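PDB 4KG7: peptidase S8 and S53, subtilisin, kexin, sedolisin from Mycobacterium smegmatis, which is a mycosin (MycP3), a subtilisin-like serine protease of the ESX-3 type VII secretion system, which probably cleaves proteins by an Asp-His-Ser charge relay. Local coordinates for residues E31-S36 and N303-E308; S47-A52 and E288-V293; T74-G79 and L130-Q135; I210-G215 and I251-Q256. All blocks are in the same frame, centred on the assembly; numbering follows the deposited sequence.

Contact 1 (E31-S36 and N303-E308); sequences ECITTS and NALPSE
Ile33 turns CG2 anti to its backbone N, with CG1 beside that N (chi1 -67°), and this methyl CG2 meets Leu305 CD2. Leu305 has CG beside its own backbone N (chi1 -82°), and its CD2 branch is the one that reaches residues 33-35. Ile33 CG2 lies 3.6 Å from Leu305 CD2, and the two side chains cross at about a right angle. The same methyl reaches CD of the Pro306 ring at 4.0 Å. Thr35 CG2 touches Leu305 CD2 at 3.8 Å, so CD2 has a methyl neighbour from both Ile33 and Thr35.

Beyond this apolar patch the backbones pair as a single antiparallel bridge. Ser36 N donates to Ala304 O at 2.9 Å, nearly straight at 166°. Asn303 N donates to Ser36 O, also at 2.9 Å. Both donors are tilted out of the plane of the carbonyl they meet. Asn303 and Ala304 thus both face Ser36, a classic beta bulge. Ala304 O also receives a CA-H contact from Thr35 CA at 3.3 Å.

Thr35 OG1 bonds Ser302 OG, and Asn303 OD1 accepts a hydrogen bond from the backbone N of Leu38. The loop between strand 26-28 and helix 48-53 meets strand 301-306 at one bridge; that strand is the middle one of a small antiparallel sheet. Ser36 and Ala304 both rest on Leu312 of its neighbour strand 312-314, while Cys32 is tied by a disulfide to Cys101.

Contact 2 (S47-A52 and E288-V293); sequences SPNQLA and ENIVSV
Asn49 carries this contact by reaching from the first turn of a helix to the backbone of Glu288. Its CB points toward residues 288-293. CG, placed anti to the carbonyl carbon (chi1 -61°), comes within 3.6 Å of Glu288 O. OD1 faces water 2, which lies 2.8 Å away and also accepts from Glu288 N. ND2 makes the direct link, donating to Glu288 O at 2.8 Å with an N-H...O angle of 166°. That carbonyl is met nearly end-on and lies close to the amide plane of Asn49. ND2 also donates to water 3, which accepts in turn from Val291 N. The methyl Ile290 CD1 sits 3.8 Å from ND2.

Ser47 is the N-cap of helix 48-53. Its OG accepts from Asn49 N at 3.0 Å, so the cap also fixes the backbone that carries the amide. The helix start thereby docks on the loop that follows strand 281-286, an outermost strand of the parallel sheet in this subtilisin fold.

A second bridge runs from Ser47 OG through water 1 to Asn289 O, with the water donating to that carbonyl at 2.6 Å. Ile290 packs on Tyr320 and Tyr324 of helix 318-335 and on Leu111 of helix 104-113. Asn49 also touches Tyr324.

Contact 3 (T74-G79 and L130-Q135); sequences TGVQPG and LISIRQ
Val76 and Ser132 point their side chains at each other between the loop 74-79 and strand 129-134. Ser132 holds OG anti to its backbone N (chi1 178°), and there it meets the CG2 branch of Val76 at 3.4 Å. Val76 CG2 lies beside its own backbone N, and it also touches Ser132 CB at 3.7 Å. Val76 N is near the same hydroxyl, but the angle is too poor for a hydrogen bond. Ser132 OG is bonded instead to the carbonyl of Gly97.

Arg134 is turned differently. Its CB starts out to the side, and its CB, CG and CD run beside the Thr74-Gly75 peptide. Arg134 CB is 3.7 Å from Gly75 N, and Arg134 CD is 3.3 Å from Thr74 O. The chain bends at chi3 (70°), and the guanidinium keeps water 4 at its edge, in plane. Gly75 has a positive phi of 93°, where a side chain would press on the preceding carbonyl oxygen.

Two waters span the contact. Water 4 accepts from Arg134 NH1 and donates to Thr74 O at 2.7 Å. Water 5 donates to Ser132 OG at 2.9 Å and makes weak bonds to Gly75 N and Ile133 O.

The loop directly follows Asp73, the predicted acid of the charge relay, and Thr74 touches His104. Arg134 NH2 is salt-bridged to Asp90 and Glu93, which would offset its buried charge. The contact is buried yet polar, and its backbone groups are satisfied in part by water rather than by direct pairing.

Contact 4 (I210-G215 and I251-Q256); sequences IVAAAG and IPSWWQ
Ala212 is the first residue of strand 209-213 to touch the turn at 252-255. Its CB points toward that turn and lies 4.0 Å from CG of the Pro252 ring. Ser253 OG is 3.9 Å from the same methyl. Ala213 follows, and here the backbone does the work. Its carbonyl oxygen accepts from water 6 at 3.1 Å. That water accepts from Ser253 N at 2.9 Å and is also hydrogen-bonded to Ser253 OG, so one water joins the strand end to both the backbone and the hydroxyl of Ser253. The hydroxyl stands beside its own backbone N (chi1 -78°), and it is also hydrogen-bonded to Ser261 OG of strand 259-265. Ala214 turns its CB away, but its CA still meets Ser253 OG at 3.7 Å, and its carbonyl is bonded to Ser250 OG. Gly215 closes the segment with a positive phi of 109°, which suits glycine, and Thr318 OG1 holds its N.

On the other segment, a cis peptide bond leads into Pro252, which opens a type I turn ending at Trp255. Gln256 NE2 braces the turn by donating to Ser253 O at 2.8 Å.

Ala213 lies about 5 Å, side chain to side chain, from Ser319, the predicted nucleophile. The Ala-Ala-Ala-Gly run ending at Gly215 is characteristic of subtilases; in subtilisins the chain just beyond it supplies the oxyanion-hole asparagine, and the same is probable here.

In the fold
Contacts 3 and 4 are buried, and both reach the seven-stranded parallel sheet, at strands 129-134 and 209-213. Contacts 1 and 2 are only partly buried. Contact 1 joins strand 301-306; contact 2 joins the loop leading into its sheet neighbour, strand 292-293. These two contacts touch, through Asn303 CB and Ile290 O at 3.4 Å, although their centres are 18 Å apart. Contact 1 pairs backbones directly and adds methyl packing. Contact 2 relies on one amide and three waters. In the core, contacts 3 and 4 cross mainly by water bridges and van der Waals touches. Each contact has a side chain within about 7 Å of a predicted triad residue, and Thr74 of contact 3 touches the triad.

Contact 1 (E31-S36 and N303-E308)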
loop_
_atom_site.group_PDB
_atom_site.type_symbol
_atom_site.label_atom_id
_atom_site.label_comp_id
_atom_site.label_asym_id
_atom_site.label_seq_id
_atom_site.Cartn_x
_atom_site.Cartn_y
_atom_site.Cartn_z
ATOM N N GLU A 31 5.678 -20.743 -10.557
ATOM C CA GLU A 31 5.172 -20.211 -11.814
ATOM C C GLU A 31 4.511 -18.853 -11.589
ATOM O O GLU A 31 3.826 -18.657 -10.604
ATOM C CB GLU A 31 4.144 -21.192 -12.393
ATOM C CG GLU A 31 3.594 -20.836 -13.761
ATOM C CD GLU A 31 2.600 -21.867 -14.295
ATOM O OE1 GLU A 31 2.334 -22.880 -13.610
ATOM O OE2 GLU A 31 2.077 -21.659 -15.414
ATOM N N CYS A 32 4.686 -17.942 -12.534
ATOM C CA CYS A 32 3.962 -16.676 -12.473
ATOM C C CYS A 32 2.442 -16.874 -12.522
ATOM O O CYS A 32 1.923 -17.844 -13.070
ATOM C CB CYS A 32 4.355 -15.766 -13.619
ATOM S SG CYS A 32 6.085 -15.253 -13.632
ATOM N N ILE A 33 1.756 -15.891 -11.964
ATOM C CA ILE A 33 0.309 -15.850 -11.772
ATOM C C ILE A 33 -0.206 -14.601 -12.484
ATOM O O ILE A 33 0.464 -13.562 -12.514
ATOM C CB ILE A 33 0.024 -15.721 -10.236
ATOM C CG1 ILE A 33 0.465 -17.009 -9.547
ATOM C CG2 ILE A 33 -1.429 -15.432 -9.909
ATOM C CD1 ILE A 33 -0.030 -18.223 -10.249
ATOM N N THR A 34 -1.399 -14.700 -13.046
ATOM C CA THR A 34 -2.164 -13.563 -13.479
ATOM C C THR A 34 -3.520 -13.549 -12.793
ATOM O O THR A 34 -4.068 -14.617 -12.465
ATOM C CB THR A 34 -2.365 -13.540 -14.994
ATOM O OG1 THR A 34 -3.036 -14.735 -15.427
ATOM C CG2 THR A 34 -1.009 -13.435 -15.707
ATOM N N THR A 35 -4.057 -12.349 -12.593
ATOM C CA THR A 35 -5.417 -12.185 -12.072
ATOM C C THR A 35 -6.459 -12.432 -13.165
ATOM O O THR A 35 -6.197 -12.193 -14.341
ATOM C CB THR A 35 -5.599 -10.775 -11.481
ATOM O OG1 THR A 35 -5.191 -9.784 -12.440
ATOM C CG2 THR A 35 -4.765 -10.607 -10.261
ATOM N N SER A 36 -7.624 -12.914 -12.766
ATOM C CA SER A 36 -8.628 -13.433 -13.684
ATOM C C SER A 36 -10.006 -12.893 -13.299
ATOM O O SER A 36 -10.177 -12.261 -12.267
ATOM C CB SER A 36 -8.679 -15.001 -13.626
ATOM O OG SER A 36 -7.405 -15.577 -13.912
ATOM N N ASN A 303 -10.720 -9.583 -11.184
ATOM C CA ASN A 303 -11.282 -9.515 -9.844
ATOM C C ASN A 303 -11.087 -10.795 -9.050
ATOM O O ASN A 303 -11.831 -11.075 -8.130
ATOM C CB ASN A 303 -12.746 -9.078 -9.896
ATOM C CG ASN A 303 -13.655 -10.100 -10.558
ATOM O OD1 ASN A 303 -13.188 -11.043 -11.157
ATOM N ND2 ASN A 303 -14.948 -9.866 -10.500
ATOM N N ALA A 304 -10.086 -11.589 -9.419
ATOM C CA ALA A 304 -9.847 -12.862 -8.736
ATOM C C ALA A 304 -8.428 -13.345 -8.895
ATOM O O ALA A 304 -7.746 -12.985 -9.845
ATOM C CB ALA A 304 -10.801 -13.942 -9.227
ATOM N N LEU A 305 -8.042 -14.215 -7.968
ATOM C CA LEU A 305 -6.789 -14.967 -7.988
ATOM C C LEU A 305 -7.037 -16.397 -7.616
ATOM O O LEU A 305 -7.978 -16.677 -6.906
ATOM C CB LEU A 305 -5.864 -14.463 -6.904
ATOM C CG LEU A 305 -5.095 -13.240 -7.243
ATOM C CD1 LEU A 305 -4.600 -12.601 -5.948
ATOM C CD2 LEU A 305 -3.946 -13.642 -8.144
ATOM N N PRO A 306 -6.123 -17.294 -8.002
ATOM C CA PRO A 306 -6.220 -18.684 -7.601
ATOM C C PRO A 306 -5.879 -18.907 -6.125
ATOM O O PRO A 306 -4.952 -18.290 -5.609
ATOM C CB PRO A 306 -5.220 -19.399 -8.532
ATOM C CG PRO A 306 -4.356 -18.346 -9.117
ATOM C CD PRO A 306 -4.947 -17.004 -8.847
ATOM N N SER A 307 -6.668 -19.730 -5.444
ATOM C CA SER A 307 -6.365 -20.125 -4.070
ATOM C C SER A 307 -6.025 -21.605 -4.114
ATOM O O SER A 307 -5.417 -22.069 -5.089
ATOM C CB SER A 307 -7.547 -19.833 -3.148
ATOM O OG SER A 307 -8.612 -20.743 -3.368
ATOM N N GLU A 308 -6.437 -22.338 -3.082
ATOM C CA GLU A 308 -6.185 -23.770 -3.000
ATOM C C GLU A 308 -6.809 -24.501 -4.175
ATOM O O GLU A 308 -7.939 -24.199 -4.599
ATOM C CB GLU A 308 -6.721 -24.362 -1.684
ATOM C CG GLU A 308 -6.259 -23.633 -0.414
ATOM C CD GLU A 308 -4.741 -23.608 -0.231
ATOM O OE1 GLU A 308 -4.027 -24.371 -0.922
ATOM O OE2 GLU A 308 -4.256 -22.830 0.629
#

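Contact 2 (S47-A52 and E288-V293)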
loop_
_atom_site.group_PDB
_atom_site.type_symbol
_atom_site.label_atom_id
_atom_site.label_comp_id
_atom_site.label_asym_id
_atom_site.label_seq_id
_atom_site.Cartn_x
_atom_site.Cartn_y
_atom_site.Cartn_z
ATOM N N SER A 47 -17.988 -0.669 -9.472
ATOM C CA SER A 47 -17.884 -1.362 -8.192
ATOM C C SER A 47 -18.562 -0.540 -7.094
ATOM O O SER A 47 -18.405 0.677 -7.031
ATOM C CB SER A 47 -16.420 -1.591 -7.817
ATOM O OG SER A 47 -16.280 -2.010 -6.468
ATOM N N PRO A 48 -19.274 -1.214 -6.193
ATOM C CA PRO A 48 -19.746 -0.542 -4.970
ATOM C C PRO A 48 -18.643 0.146 -4.162
ATOM O O PRO A 48 -18.914 1.097 -3.399
ATOM C CB PRO A 48 -20.341 -1.691 -4.162
ATOM C CG PRO A 48 -20.817 -2.648 -5.212
ATOM C CD PRO A 48 -19.791 -2.587 -6.295
ATOM N N ASN A 49 -17.412 -0.323 -4.292
ATOM C CA ASN A 49 -16.293 0.338 -3.641
ATOM C C ASN A 49 -16.051 1.745 -4.190
ATOM O O ASN A 49 -15.690 2.657 -3.432
ATOM C CB ASN A 49 -15.026 -0.514 -3.799
ATOM C CG ASN A 49 -15.157 -1.879 -3.156
ATOM O OD1 ASN A 49 -15.699 -1.990 -2.080
ATOM N ND2 ASN A 49 -14.573 -2.887 -3.765
ATOM N N GLN A 50 -16.224 1.929 -5.496
ATOM C CA GLN A 50 -16.115 3.268 -6.075
ATOM C C GLN A 50 -17.241 4.151 -5.516
ATOM O O GLN A 50 -17.002 5.308 -5.138
ATOM C CB GLN A 50 -16.153 3.242 -7.613
ATOM C CG GLN A 50 -16.297 4.664 -8.123
ATOM C CD GLN A 50 -16.250 4.839 -9.622
ATOM O OE1 GLN A 50 -15.474 4.195 -10.315
ATOM N NE2 GLN A 50 -17.060 5.769 -10.122
ATOM N N LEU A 51 -18.458 3.606 -5.452
ATOM C CA LEU A 51 -19.617 4.372 -4.999
ATOM C C LEU A 51 -19.461 4.790 -3.531
ATOM O O LEU A 51 -19.790 5.944 -3.148
ATOM C CB LEU A 51 -20.916 3.589 -5.241
ATOM C CG LEU A 51 -21.199 3.230 -6.710
ATOM C CD1 LEU A 51 -22.389 2.291 -6.789
ATOM C CD2 LEU A 51 -21.450 4.444 -7.576
ATOM N N ALA A 52 -18.876 3.902 -2.729
ATOM C CA ALA A 52 -18.568 4.217 -1.334
ATOM C C ALA A 52 -17.660 5.455 -1.193
ATOM O O ALA A 52 -17.761 6.219 -0.226
ATOM C CB ALA A 52 -17.902 3.018 -0.693
ATOM N N GLU A 288 -12.536 -5.064 -0.077
ATOM C CA GLU A 288 -13.257 -6.311 -0.386
ATOM C C GLU A 288 -13.805 -6.301 -1.803
ATOM O O GLU A 288 -14.248 -5.284 -2.299
ATOM C CB GLU A 288 -14.396 -6.541 0.605
ATOM C CG GLU A 288 -13.934 -6.645 2.034
ATOM C CD GLU A 288 -15.041 -6.906 3.013
ATOM O OE1 GLU A 288 -16.142 -7.416 2.628
ATOM O OE2 GLU A 288 -14.812 -6.584 4.208
ATOM N N ASN A 289 -13.836 -7.474 -2.440
ATOM C CA ASN A 289 -14.424 -7.627 -3.791
ATOM C C ASN A 289 -13.836 -6.624 -4.778
ATOM O O ASN A 289 -14.552 -5.993 -5.567
ATOM C CB ASN A 289 -15.936 -7.491 -3.748
ATOM C CG ASN A 289 -16.575 -8.469 -2.779
ATOM O OD1 ASN A 289 -16.405 -9.671 -2.927
ATOM N ND2 ASN A 289 -17.212 -7.947 -1.721
ATOM N N ILE A 290 -12.520 -6.524 -4.753
ATOM C CA ILE A 290 -11.834 -5.537 -5.551
ATOM C C ILE A 290 -11.860 -5.924 -7.035
ATOM O O ILE A 290 -11.701 -7.106 -7.371
ATOM C CB ILE A 290 -10.387 -5.395 -5.020
ATOM C CG1 ILE A 290 -10.378 -4.857 -3.567
ATOM C CG2 ILE A 290 -9.522 -4.643 -6.004
ATOM C CD1 ILE A 290 -10.872 -3.457 -3.410
ATOM N N VAL A 291 -12.073 -4.930 -7.900
ATOM C CA VAL A 291 -11.937 -5.053 -9.355
ATOM C C VAL A 291 -10.874 -4.063 -9.797
ATOM O O VAL A 291 -10.920 -2.888 -9.437
ATOM C CB VAL A 291 -13.249 -4.704 -10.073
ATOM C CG1 VAL A 291 -13.050 -4.734 -11.576
ATOM C CG2 VAL A 291 -14.361 -5.654 -9.615
ATOM N N SER A 292 -9.897 -4.554 -10.553
ATOM C CA SER A 292 -8.862 -3.681 -11.064
ATOM C C SER A 292 -8.294 -4.227 -12.372
ATOM O O SER A 292 -8.962 -4.956 -13.100
ATOM C CB SER A 292 -7.803 -3.501 -9.976
ATOM O OG SER A 292 -6.862 -2.513 -10.345
ATOM N N VAL A 293 -7.093 -3.824 -12.704
ATOM C CA VAL A 293 -6.477 -4.167 -13.978
ATOM C C VAL A 293 -5.672 -5.463 -13.854
ATOM O O VAL A 293 -5.024 -5.729 -12.833
ATOM C CB VAL A 293 -5.571 -2.985 -14.406
ATOM C CG1 VAL A 293 -4.790 -3.287 -15.656
ATOM C CG2 VAL A 293 -6.389 -1.684 -14.528
HETATM O O HOH W 1 -16.681 -4.627 -6.108
HETATM O O HOH W 2 -14.845 -3.236 0.317
HETATM O O HOH W 3 -12.986 -2.362 -6.260
#

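Contact 3 (T74-G79 and L130-Q135)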
loop_
_atom_site.group_PDB
_atom_site.type_symbol
_atom_site.label_atom_id
_atom_site.label_comp_id
_atom_site.label_asym_id
_atom_site.label_seq_id
_atom_site.Cartn_x
_atom_site.Cartn_y
_atom_site.Cartn_z
ATOM N N THR A 74 5.023 -5.748 -6.402
ATOM C CA THR A 74 5.490 -6.908 -7.153
ATOM C C THR A 74 5.747 -6.598 -8.651
ATOM O O THR A 74 5.835 -7.522 -9.467
ATOM C CB THR A 74 4.479 -8.074 -7.090
ATOM O OG1 THR A 74 3.294 -7.741 -7.829
ATOM C CG2 THR A 74 4.111 -8.473 -5.645
ATOM N N GLY A 75 5.894 -5.315 -9.011
ATOM C CA GLY A 75 5.962 -4.929 -10.416
ATOM C C GLY A 75 4.584 -4.575 -10.931
ATOM O O GLY A 75 3.549 -4.968 -10.337
ATOM N N VAL A 76 4.566 -3.858 -12.051
ATOM C CA VAL A 76 3.331 -3.413 -12.675
ATOM C C VAL A 76 3.421 -3.732 -14.145
ATOM O O VAL A 76 4.344 -3.285 -14.826
ATOM C CB VAL A 76 3.092 -1.899 -12.498
ATOM C CG1 VAL A 76 1.839 -1.429 -13.244
ATOM C CG2 VAL A 76 2.973 -1.534 -11.037
ATOM N N GLN A 77 2.463 -4.489 -14.645
ATOM C CA GLN A 77 2.428 -4.847 -16.063
ATOM C C GLN A 77 1.715 -3.790 -16.887
ATOM O O GLN A 77 0.515 -3.615 -16.759
ATOM C CB GLN A 77 1.714 -6.190 -16.214
ATOM C CG GLN A 77 2.028 -6.968 -17.469
ATOM C CD GLN A 77 3.472 -7.487 -17.494
ATOM O OE1 GLN A 77 3.972 -8.127 -16.547
ATOM N NE2 GLN A 77 4.149 -7.195 -18.564
ATOM N N PRO A 78 2.455 -3.073 -17.769
ATOM C CA PRO A 78 1.764 -2.082 -18.576
ATOM C C PRO A 78 0.751 -2.699 -19.520
ATOM O O PRO A 78 0.883 -3.821 -19.946
ATOM C CB PRO A 78 2.899 -1.398 -19.371
ATOM C CG PRO A 78 4.172 -1.797 -18.675
ATOM C CD PRO A 78 3.895 -3.143 -18.089
ATOM N N GLY A 79 -0.291 -1.939 -19.815
ATOM C CA GLY A 79 -1.250 -2.366 -20.804
ATOM C C GLY A 79 -2.155 -1.218 -21.157
ATOM O O GLY A 79 -1.903 -0.102 -20.763
ATOM N N LEU A 130 2.519 6.928 -12.672
ATOM C CA LEU A 130 2.991 5.941 -11.748
ATOM C C LEU A 130 4.444 5.618 -12.031
ATOM O O LEU A 130 4.873 5.649 -13.179
ATOM C CB LEU A 130 2.198 4.640 -11.929
ATOM C CG LEU A 130 0.712 4.772 -11.632
ATOM C CD1 LEU A 130 -0.002 3.500 -12.063
ATOM C CD2 LEU A 130 0.490 5.075 -10.173
ATOM N N ILE A 131 5.191 5.333 -10.976
ATOM C CA ILE A 131 6.521 4.697 -11.086
ATOM C C ILE A 131 6.411 3.337 -10.417
ATOM O O ILE A 131 5.992 3.245 -9.238
ATOM C CB ILE A 131 7.612 5.510 -10.371
ATOM C CG1 ILE A 131 7.757 6.888 -10.994
ATOM C CG2 ILE A 131 8.944 4.773 -10.439
ATOM C CD1 ILE A 131 8.505 7.849 -10.102
ATOM N N SER A 132 6.767 2.279 -11.147
ATOM C CA SER A 132 6.758 0.925 -10.588
ATOM C C SER A 132 8.150 0.467 -10.167
ATOM O O SER A 132 9.050 0.389 -10.988
ATOM C CB SER A 132 6.268 -0.073 -11.614
ATOM O OG SER A 132 6.319 -1.357 -11.052
ATOM N N ILE A 133 8.290 0.143 -8.886
ATOM C CA ILE A 133 9.529 -0.416 -8.326
ATOM C C ILE A 133 9.169 -1.806 -7.819
ATOM O O ILE A 133 8.345 -1.952 -6.898
ATOM C CB ILE A 133 10.057 0.432 -7.149
ATOM C CG1 ILE A 133 10.405 1.843 -7.632
ATOM C CG2 ILE A 133 11.285 -0.210 -6.521
ATOM C CD1 ILE A 133 10.689 2.802 -6.489
ATOM N N ARG A 134 9.732 -2.840 -8.418
ATOM C CA ARG A 134 9.457 -4.176 -7.926
ATOM C C ARG A 134 10.371 -4.443 -6.735
ATOM O O ARG A 134 11.559 -4.659 -6.872
ATOM C CB ARG A 134 9.622 -5.303 -8.973
ATOM C CG ARG A 134 9.328 -6.669 -8.337
ATOM C CD ARG A 134 9.091 -7.791 -9.316
ATOM N NE ARG A 134 10.293 -8.181 -10.033
ATOM C CZ ARG A 134 10.352 -9.212 -10.861
ATOM N NH1 ARG A 134 9.299 -10.001 -11.023
ATOM N NH2 ARG A 134 11.489 -9.479 -11.499
ATOM N N GLN A 135 9.783 -4.428 -5.552
ATOM C CA GLN A 135 10.518 -4.604 -4.305
ATOM C C GLN A 135 10.437 -6.004 -3.755
ATOM O O GLN A 135 11.309 -6.411 -2.970
ATOM C CB GLN A 135 10.039 -3.551 -3.277
ATOM C CG GLN A 135 10.705 -3.604 -1.912
ATOM C CD GLN A 135 9.988 -4.517 -0.924
ATOM O OE1 GLN A 135 8.785 -4.805 -1.064
ATOM N NE2 GLN A 135 10.722 -5.016 0.067
HETATM O O HOH W 4 6.555 -10.091 -9.707
HETATM O O HOH W 5 5.602 -2.403 -8.449
#

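Contact 4 (I210-G215 and I251-Q256)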
loop_
_atom_site.group_PDB
_atom_site.type_symbol
_atom_site.label_atom_id
_atom_site.label_comp_id
_atom_site.label_asym_id
_atom_site.label_seq_id
_atom_site.Cartn_x
_atom_site.Cartn_y
_atom_site.Cartn_z
ATOM N N ILE A 210 3.578 8.879 2.405
ATOM C CA ILE A 210 3.840 7.454 2.340
ATOM C C ILE A 210 2.626 6.743 2.925
ATOM O O ILE A 210 2.205 7.021 4.042
ATOM C CB ILE A 210 5.095 7.045 3.131
ATOM C CG1 ILE A 210 6.346 7.858 2.708
ATOM C CG2 ILE A 210 5.360 5.546 3.006
ATOM C CD1 ILE A 210 7.513 7.654 3.650
ATOM N N VAL A 211 2.074 5.859 2.139
ATOM C CA VAL A 211 0.862 5.118 2.472
ATOM C C VAL A 211 1.192 3.639 2.476
ATOM O O VAL A 211 1.754 3.130 1.509
ATOM C CB VAL A 211 -0.261 5.394 1.415
ATOM C CG1 VAL A 211 -1.546 4.662 1.741
ATOM C CG2 VAL A 211 -0.530 6.877 1.298
ATOM N N ALA A 212 0.796 2.948 3.551
ATOM C CA ALA A 212 1.092 1.521 3.724
ATOM C C ALA A 212 -0.146 0.741 4.131
ATOM O O ALA A 212 -0.941 1.203 4.949
ATOM C CB ALA A 212 2.197 1.338 4.777
ATOM N N ALA A 213 -0.316 -0.458 3.598
ATOM C CA ALA A 213 -1.358 -1.349 4.054
ATOM C C ALA A 213 -1.133 -1.766 5.501
ATOM O O ALA A 213 -0.009 -2.065 5.885
ATOM C CB ALA A 213 -1.371 -2.593 3.168
ATOM N N ALA A 214 -2.196 -1.826 6.320
ATOM C CA ALA A 214 -2.035 -2.170 7.747
ATOM C C ALA A 214 -1.715 -3.641 7.971
ATOM O O ALA A 214 -1.129 -3.990 8.986
ATOM C CB ALA A 214 -3.298 -1.813 8.505
ATOM N N GLY A 215 -2.105 -4.486 7.016
ATOM C CA GLY A 215 -1.974 -5.940 7.184
ATOM C C GLY A 215 -3.293 -6.647 7.361
ATOM O O GLY A 215 -4.302 -6.036 7.725
ATOM N N ILE A 251 4.966 -3.901 9.402
ATOM C CA ILE A 251 6.066 -3.126 8.826
ATOM C C ILE A 251 5.717 -2.784 7.373
ATOM O O ILE A 251 5.392 -3.670 6.573
ATOM C CB ILE A 251 7.377 -3.941 8.894
ATOM C CG1 ILE A 251 7.688 -4.409 10.331
ATOM C CG2 ILE A 251 8.541 -3.140 8.370
ATOM C CD1 ILE A 251 8.516 -5.667 10.395
ATOM N N PRO A 252 5.860 -1.503 6.970
ATOM C CA PRO A 252 6.365 -0.353 7.712
ATOM C C PRO A 252 5.328 0.482 8.488
ATOM O O PRO A 252 5.661 1.556 8.995
ATOM C CB PRO A 252 6.984 0.477 6.587
ATOM C CG PRO A 252 5.998 0.312 5.476
ATOM C CD PRO A 252 5.591 -1.142 5.561
ATOM N N SER A 253 4.095 -0.002 8.603
ATOM C CA SER A 253 3.035 0.753 9.304
ATOM C C SER A 253 3.415 1.276 10.668
ATOM O O SER A 253 2.983 2.364 11.056
ATOM C CB SER A 253 1.758 -0.084 9.456
ATOM O OG SER A 253 1.027 -0.126 8.253
ATOM N N TRP A 254 4.188 0.515 11.433
ATOM C CA TRP A 254 4.473 0.963 12.796
ATOM C C TRP A 254 5.368 2.189 12.855
ATOM O O TRP A 254 5.464 2.814 13.893
ATOM C CB TRP A 254 4.964 -0.175 13.661
ATOM C CG TRP A 254 6.390 -0.519 13.501
ATOM C CD1 TRP A 254 7.106 -0.623 12.347
ATOM C CD2 TRP A 254 7.274 -0.837 14.563
ATOM N NE1 TRP A 254 8.405 -0.987 12.635
ATOM C CE2 TRP A 254 8.530 -1.133 13.989
ATOM C CE3 TRP A 254 7.127 -0.917 15.951
ATOM C CZ2 TRP A 254 9.637 -1.495 14.758
ATOM C CZ3 TRP A 254 8.229 -1.268 16.728
ATOM C CH2 TRP A 254 9.475 -1.556 16.124
ATOM N N TRP A 255 5.954 2.574 11.716
ATOM C CA TRP A 255 6.815 3.759 11.647
ATOM C C TRP A 255 6.015 5.056 11.579
ATOM O O TRP A 255 6.199 5.877 10.689
ATOM C CB TRP A 255 7.840 3.633 10.489
ATOM C CG TRP A 255 9.062 2.904 10.900
ATOM C CD1 TRP A 255 9.442 1.626 10.566
ATOM C CD2 TRP A 255 10.068 3.403 11.765
ATOM N NE1 TRP A 255 10.647 1.327 11.160
ATOM C CE2 TRP A 255 11.054 2.403 11.903
ATOM C CE3 TRP A 255 10.252 4.627 12.408
ATOM C CZ2 TRP A 255 12.178 2.583 12.703
ATOM C CZ3 TRP A 255 11.376 4.810 13.193
ATOM C CH2 TRP A 255 12.321 3.798 13.332
ATOM N N GLN A 256 5.205 5.299 12.603
ATOM C CA GLN A 256 4.580 6.578 12.811
ATOM C C GLN A 256 5.678 7.581 13.207
ATOM O O GLN A 256 6.630 7.228 13.925
ATOM C CB GLN A 256 3.511 6.428 13.907
ATOM C CG GLN A 256 2.436 5.429 13.525
ATOM C CD GLN A 256 1.767 5.803 12.236
ATOM O OE1 GLN A 256 1.209 6.885 12.141
ATOM N NE2 GLN A 256 1.933 4.985 11.210
HETATM O O HOH W 6 2.708 -2.221 7.453
#